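Local coordinates for protein Exo-beta-1,3-galactanase (Bifidobacterium bifidum, PDB 5FLW) that probably releases galactose from the non-reducing ends of beta-1,3-galactan chains as a family 43 glycoside hydrolase, at residues G6-H11 against I278-I283; G149-E154 against Y163-D168. All coordinates share one frame; numbering follows the deposited sequence. Where two conformers were deposited one is given.

Contact 1 of 2, residues G6-H11 against I278-I283; sequences GAFLPH and IVQMPI
Four backbone hydrogen bonds join G6-H11 to I278-I283 as a short antiparallel ladder. G6 N reaches Q280 O at 2.8 Å, and Q280 N returns to G6 O. F8 and I278 exchange the second pair, F8 N to I278 O and I278 N to F8 O, both 3.0 Å. Between them A7 and V279 form a non-hydrogen-bonded pair, where A7 CA approaches I278 O to 3.3 Å in a CA-H...O contact. A7 CB also meets V279 CG2 on their side of the ladder. The other side carries F8, I278 and Q280. The F8 ring crosses both neighbours obliquely: CE1 lies 3.9 Å from I278 CD1, and CZ lies 3.8 Å from Q280 CB. Q280, with CG anti to its backbone N and an extended chain, brings CD to the ring edge, in plane, and its amide plane is turned 82° from the ring. F8 and I278 both take the crowded first torsion (chi1 51° and 64°), which turns the F8 ring and the I278 CG1-CD1 branch toward each other. P10 CD touches I278 CG1 at 4.2 Å. G6 is suited to its backbone angles, since a CB would press against the preceding carbonyl O. Farther out, Q280 NE2 donates to F56 O and R4 makes a cation-pi contact with the F8 ring. The chain turns a corner at A7, whose backbone bonds to E299. G6-F8 pair with the beginning of strand 278-286 on the edge it shares with strand 289-291, while strand 261-266 takes the other edge through V279 with G265 and M281 with F263.

Contact 2 of 2, residues G149-E154 against Y163-D168; sequences GYIMSE and YRLADD
The Y163 ring stacks with H161 and meets W131 with the planes tilted about 40° to each other. At its edge, in plane, sits a water that is hydrogen-bonded to Y163 OH at 2.7 Å and to S153 OG at 2.7 Å; S153 OG also bonds to S136 OG. S153 CB comes obliquely to the same ring, 3.5 Å from CE2. The Y150 ring lies on the opposite side of the sheet and crosses R164 obliquely, with Y150 CE2 3.7 Å from R164 CB and the OH near CD. In both tyrosines CG is anti to the carbonyl carbon and beside the backbone N, whereas R164 CG is anti to the backbone N. R164 bends at its third side-chain torsion, its guanidinium lies 64° from the ring plane, and NE forms a salt bridge with E174. An alanine at Y150 would probably leave the aliphatic part of R164 without this packing partner and its guanidinium less firmly placed. The two segments form an antiparallel hairpin, strands 149-155 and 159-165, the middle pair of one four-stranded blade in the five-bladed beta-propeller of this family. I151 and Y163 exchange two backbone bonds, I151 N to Y163 O and Y163 N to I151 O, the latter 2.8 Å. Y163 O also receives a CA-H...O contact from Y150. L165 N points almost straight at G149 O at 2.9 Å but stands 32° above the carbonyl plane. Beyond it the ladder opens, and a second water bridges G149 N and L165 O. A CB on G149 would lie tight against L165 CD1. I151 CG2 packs on Y163 CB at 3.7 Å.

How the contacts relate
The two contacts lie on opposite sides of the chain's centre, their own centres 28 Å apart and their nearest atoms about 14 Å apart, and share no sheet. Along the chain, G6-H11 comes first, then the two halves of contact 2, then I278-I283. Contact 2 is therefore local, between successive strands of the third four-stranded sheet, whereas contact 1 spans almost the whole sequence and ties the start of the chain to the fifth sheet. The one is the internal build of a blade; the other brings the chain's start against the last blade, joining the two end regions of the sequence. The touching residues of both are mostly buried.

Contact 1 of 2, residues G6-H11 against I278-I283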
# COMPACT_ATOMS: atom_id res chain seq x y z
N GLY A 6 -8.57 13.96 -8.34
CA GLY A 6 -9.93 13.48 -8.49
C GLY A 6 -9.97 11.97 -8.65
O GLY A 6 -9.08 11.26 -8.16
N ALA A 7 -11.02 11.48 -9.32
CA ALA A 7 -11.22 10.06 -9.57
C ALA A 7 -11.07 9.84 -11.08
O ALA A 7 -11.68 10.56 -11.88
CB ALA A 7 -12.63 9.64 -9.11
N PHE A 8 -10.24 8.87 -11.46
CA PHE A 8 -9.97 8.65 -12.88
C PHE A 8 -9.29 7.30 -13.06
O PHE A 8 -8.74 6.71 -12.12
CB PHE A 8 -9.10 9.76 -13.50
CG PHE A 8 -7.84 10.05 -12.72
CD1 PHE A 8 -6.69 9.30 -12.93
CD2 PHE A 8 -7.82 11.07 -11.75
CE1 PHE A 8 -5.52 9.56 -12.21
CE2 PHE A 8 -6.65 11.34 -11.02
CZ PHE A 8 -5.50 10.59 -11.25
N LEU A 9 -9.34 6.83 -14.31
CA LEU A 9 -8.62 5.63 -14.70
C LEU A 9 -7.30 6.05 -15.35
O LEU A 9 -7.32 6.64 -16.44
CB LEU A 9 -9.45 4.78 -15.66
CG LEU A 9 -8.79 3.46 -16.07
CD1 LEU A 9 -8.57 2.56 -14.85
CD2 LEU A 9 -9.59 2.77 -17.19
N PRO A 10 -6.16 5.80 -14.72
CA PRO A 10 -4.88 6.25 -15.29
C PRO A 10 -4.45 5.38 -16.47
O PRO A 10 -4.81 4.21 -16.60
CB PRO A 10 -3.89 6.10 -14.13
CG PRO A 10 -4.47 4.99 -13.27
CD PRO A 10 -5.98 5.12 -13.41
N HIS A 11 -3.63 6.01 -17.34
CA HIS A 11 -3.01 5.39 -18.50
C HIS A 11 -1.51 5.67 -18.45
O HIS A 11 -1.06 6.64 -17.84
CB HIS A 11 -3.60 5.93 -19.84
CG HIS A 11 -5.05 5.58 -20.00
ND1 HIS A 11 -6.05 6.26 -19.34
CD2 HIS A 11 -5.66 4.55 -20.65
CE1 HIS A 11 -7.22 5.70 -19.61
NE2 HIS A 11 -7.01 4.66 -20.41
N ILE A 278 -8.64 5.06 -9.66
CA ILE A 278 -8.03 5.52 -8.41
C ILE A 278 -8.62 6.89 -8.06
O ILE A 278 -9.14 7.62 -8.91
CB ILE A 278 -6.48 5.61 -8.45
CG1 ILE A 278 -6.02 6.66 -9.49
CG2 ILE A 278 -5.87 4.21 -8.73
CD1 ILE A 278 -4.52 6.90 -9.51
N VAL A 279 -8.54 7.22 -6.77
CA VAL A 279 -8.81 8.56 -6.27
C VAL A 279 -7.46 9.13 -5.83
O VAL A 279 -6.83 8.59 -4.91
CB VAL A 279 -9.84 8.54 -5.12
CG1 VAL A 279 -9.94 9.93 -4.49
CG2 VAL A 279 -11.22 8.05 -5.62
N GLN A 280 -7.03 10.21 -6.48
CA GLN A 280 -5.73 10.81 -6.22
C GLN A 280 -5.97 12.26 -5.79
O GLN A 280 -6.59 13.04 -6.54
CB GLN A 280 -4.88 10.77 -7.47
CG GLN A 280 -3.50 11.38 -7.33
CD GLN A 280 -2.65 11.15 -8.58
OE1 GLN A 280 -2.36 10.01 -8.96
NE2 GLN A 280 -2.24 12.24 -9.23
N MET A 281 -5.51 12.60 -4.58
CA MET A 281 -5.88 13.88 -3.98
C MET A 281 -4.76 14.33 -3.06
O MET A 281 -4.09 13.48 -2.46
CB MET A 281 -7.16 13.74 -3.14
CG MET A 281 -8.43 13.35 -3.90
SD MET A 281 -9.79 12.96 -2.78
CE MET A 281 -10.10 14.59 -2.02
N PRO A 282 -4.57 15.63 -2.87
CA PRO A 282 -3.73 16.09 -1.76
C PRO A 282 -4.42 15.79 -0.44
O PRO A 282 -5.66 15.79 -0.35
CB PRO A 282 -3.61 17.59 -2.00
CG PRO A 282 -4.91 17.95 -2.66
CD PRO A 282 -5.31 16.76 -3.49
N ILE A 283 -3.63 15.46 0.58
CA ILE A 283 -4.15 15.25 1.92
C ILE A 283 -3.38 16.15 2.87
O ILE A 283 -2.15 16.25 2.78
CB ILE A 283 -4.13 13.75 2.33
CG1 ILE A 283 -4.85 13.53 3.67
CG2 ILE A 283 -2.71 13.22 2.38
CD1 ILE A 283 -5.08 12.08 4.05

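Contact 2 of 2, residues G149-E154 against Y163-D168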
# COMPACT_ATOMS: atom_id res chain seq x y z
N GLY A 149 13.30 -0.85 8.67
CA GLY A 149 12.21 -1.16 7.77
C GLY A 149 11.11 -1.92 8.49
O GLY A 149 11.38 -2.71 9.41
N TYR A 150 9.87 -1.69 8.05
CA TYR A 150 8.70 -2.28 8.68
C TYR A 150 7.72 -2.72 7.61
O TYR A 150 7.56 -2.07 6.57
CB TYR A 150 7.97 -1.26 9.59
CG TYR A 150 8.88 -0.74 10.66
CD1 TYR A 150 9.71 0.37 10.44
CD2 TYR A 150 8.95 -1.38 11.90
CE1 TYR A 150 10.59 0.83 11.44
CE2 TYR A 150 9.82 -0.93 12.90
CZ TYR A 150 10.64 0.17 12.68
OH TYR A 150 11.47 0.57 13.71
N ILE A 151 7.03 -3.82 7.92
CA ILE A 151 5.89 -4.24 7.13
C ILE A 151 4.66 -4.24 8.03
O ILE A 151 4.69 -4.78 9.15
CB ILE A 151 6.16 -5.59 6.42
CG1 ILE A 151 4.98 -5.99 5.53
CG2 ILE A 151 6.47 -6.68 7.42
CD1 ILE A 151 5.33 -7.07 4.55
N MET A 152 3.59 -3.58 7.57
CA MET A 152 2.32 -3.61 8.28
C MET A 152 1.49 -4.72 7.69
O MET A 152 1.50 -4.94 6.47
CB MET A 152 1.58 -2.27 8.18
CG MET A 152 2.35 -1.06 8.71
SD MET A 152 3.48 -0.28 7.51
CE MET A 152 2.31 0.64 6.48
N SER A 153 0.76 -5.44 8.54
CA SER A 153 0.15 -6.70 8.12
C SER A 153 -1.17 -6.92 8.86
O SER A 153 -1.17 -7.13 10.08
CB SER A 153 1.10 -7.88 8.42
OG SER A 153 0.44 -9.14 8.29
N GLU A 154 -2.27 -6.96 8.11
CA GLU A 154 -3.58 -7.20 8.73
C GLU A 154 -3.76 -8.68 9.03
O GLU A 154 -3.58 -9.54 8.15
CB GLU A 154 -4.71 -6.69 7.83
CG GLU A 154 -6.07 -6.59 8.54
CD GLU A 154 -6.89 -7.89 8.50
OE1 GLU A 154 -6.85 -8.60 7.47
OE2 GLU A 154 -7.58 -8.20 9.51
N TYR A 163 5.43 -4.94 11.88
CA TYR A 163 6.51 -5.90 12.04
C TYR A 163 7.83 -5.25 11.64
O TYR A 163 7.92 -4.65 10.55
CB TYR A 163 6.29 -7.08 11.10
CG TYR A 163 5.19 -8.04 11.47
CD1 TYR A 163 5.12 -8.61 12.75
CD2 TYR A 163 4.25 -8.43 10.51
CE1 TYR A 163 4.11 -9.54 13.06
CE2 TYR A 163 3.24 -9.33 10.82
CZ TYR A 163 3.18 -9.89 12.08
OH TYR A 163 2.19 -10.78 12.37
N ARG A 164 8.86 -5.38 12.47
CA ARG A 164 10.18 -4.87 12.11
C ARG A 164 10.94 -5.94 11.32
O ARG A 164 10.95 -7.11 11.70
CB ARG A 164 10.98 -4.43 13.34
CG ARG A 164 12.33 -3.77 13.00
CD ARG A 164 12.94 -3.07 14.20
NE ARG A 164 13.06 -3.97 15.36
CZ ARG A 164 14.16 -4.66 15.68
NH1 ARG A 164 15.26 -4.55 14.94
NH2 ARG A 164 14.16 -5.44 16.77
N LEU A 165 11.59 -5.51 10.24
CA LEU A 165 12.36 -6.40 9.39
C LEU A 165 13.77 -6.57 9.94
O LEU A 165 14.33 -5.66 10.59
CB LEU A 165 12.46 -5.81 7.99
CG LEU A 165 11.14 -5.69 7.22
CD1 LEU A 165 11.25 -4.69 6.06
CD2 LEU A 165 10.73 -7.06 6.70
N ALA A 166 14.37 -7.73 9.63
CA ALA A 166 15.79 -7.93 9.82
C ALA A 166 16.57 -6.90 9.00
O ALA A 166 16.03 -6.27 8.07
CB ALA A 166 16.17 -9.34 9.34
N ASP A 167 17.85 -6.72 9.35
CA ASP A 167 18.67 -5.73 8.66
C ASP A 167 18.81 -6.00 7.17
O ASP A 167 19.05 -5.07 6.40
CB ASP A 167 20.08 -5.66 9.25
CG ASP A 167 20.13 -5.03 10.62
OD1 ASP A 167 19.14 -4.36 11.02
OD2 ASP A 167 21.15 -5.24 11.31
N ASP A 168 18.75 -7.26 6.75
CA ASP A 168 18.79 -7.55 5.32
C ASP A 168 17.41 -7.45 4.66
O ASP A 168 17.29 -7.76 3.46
CB ASP A 168 19.44 -8.91 5.05
CG ASP A 168 18.65 -10.07 5.63
OD1 ASP A 168 17.52 -9.87 6.11
OD2 ASP A 168 19.16 -11.22 5.58
O HOH W 1 14.85 -2.96 9.95
O HOH W 2 0.42 -10.98 10.28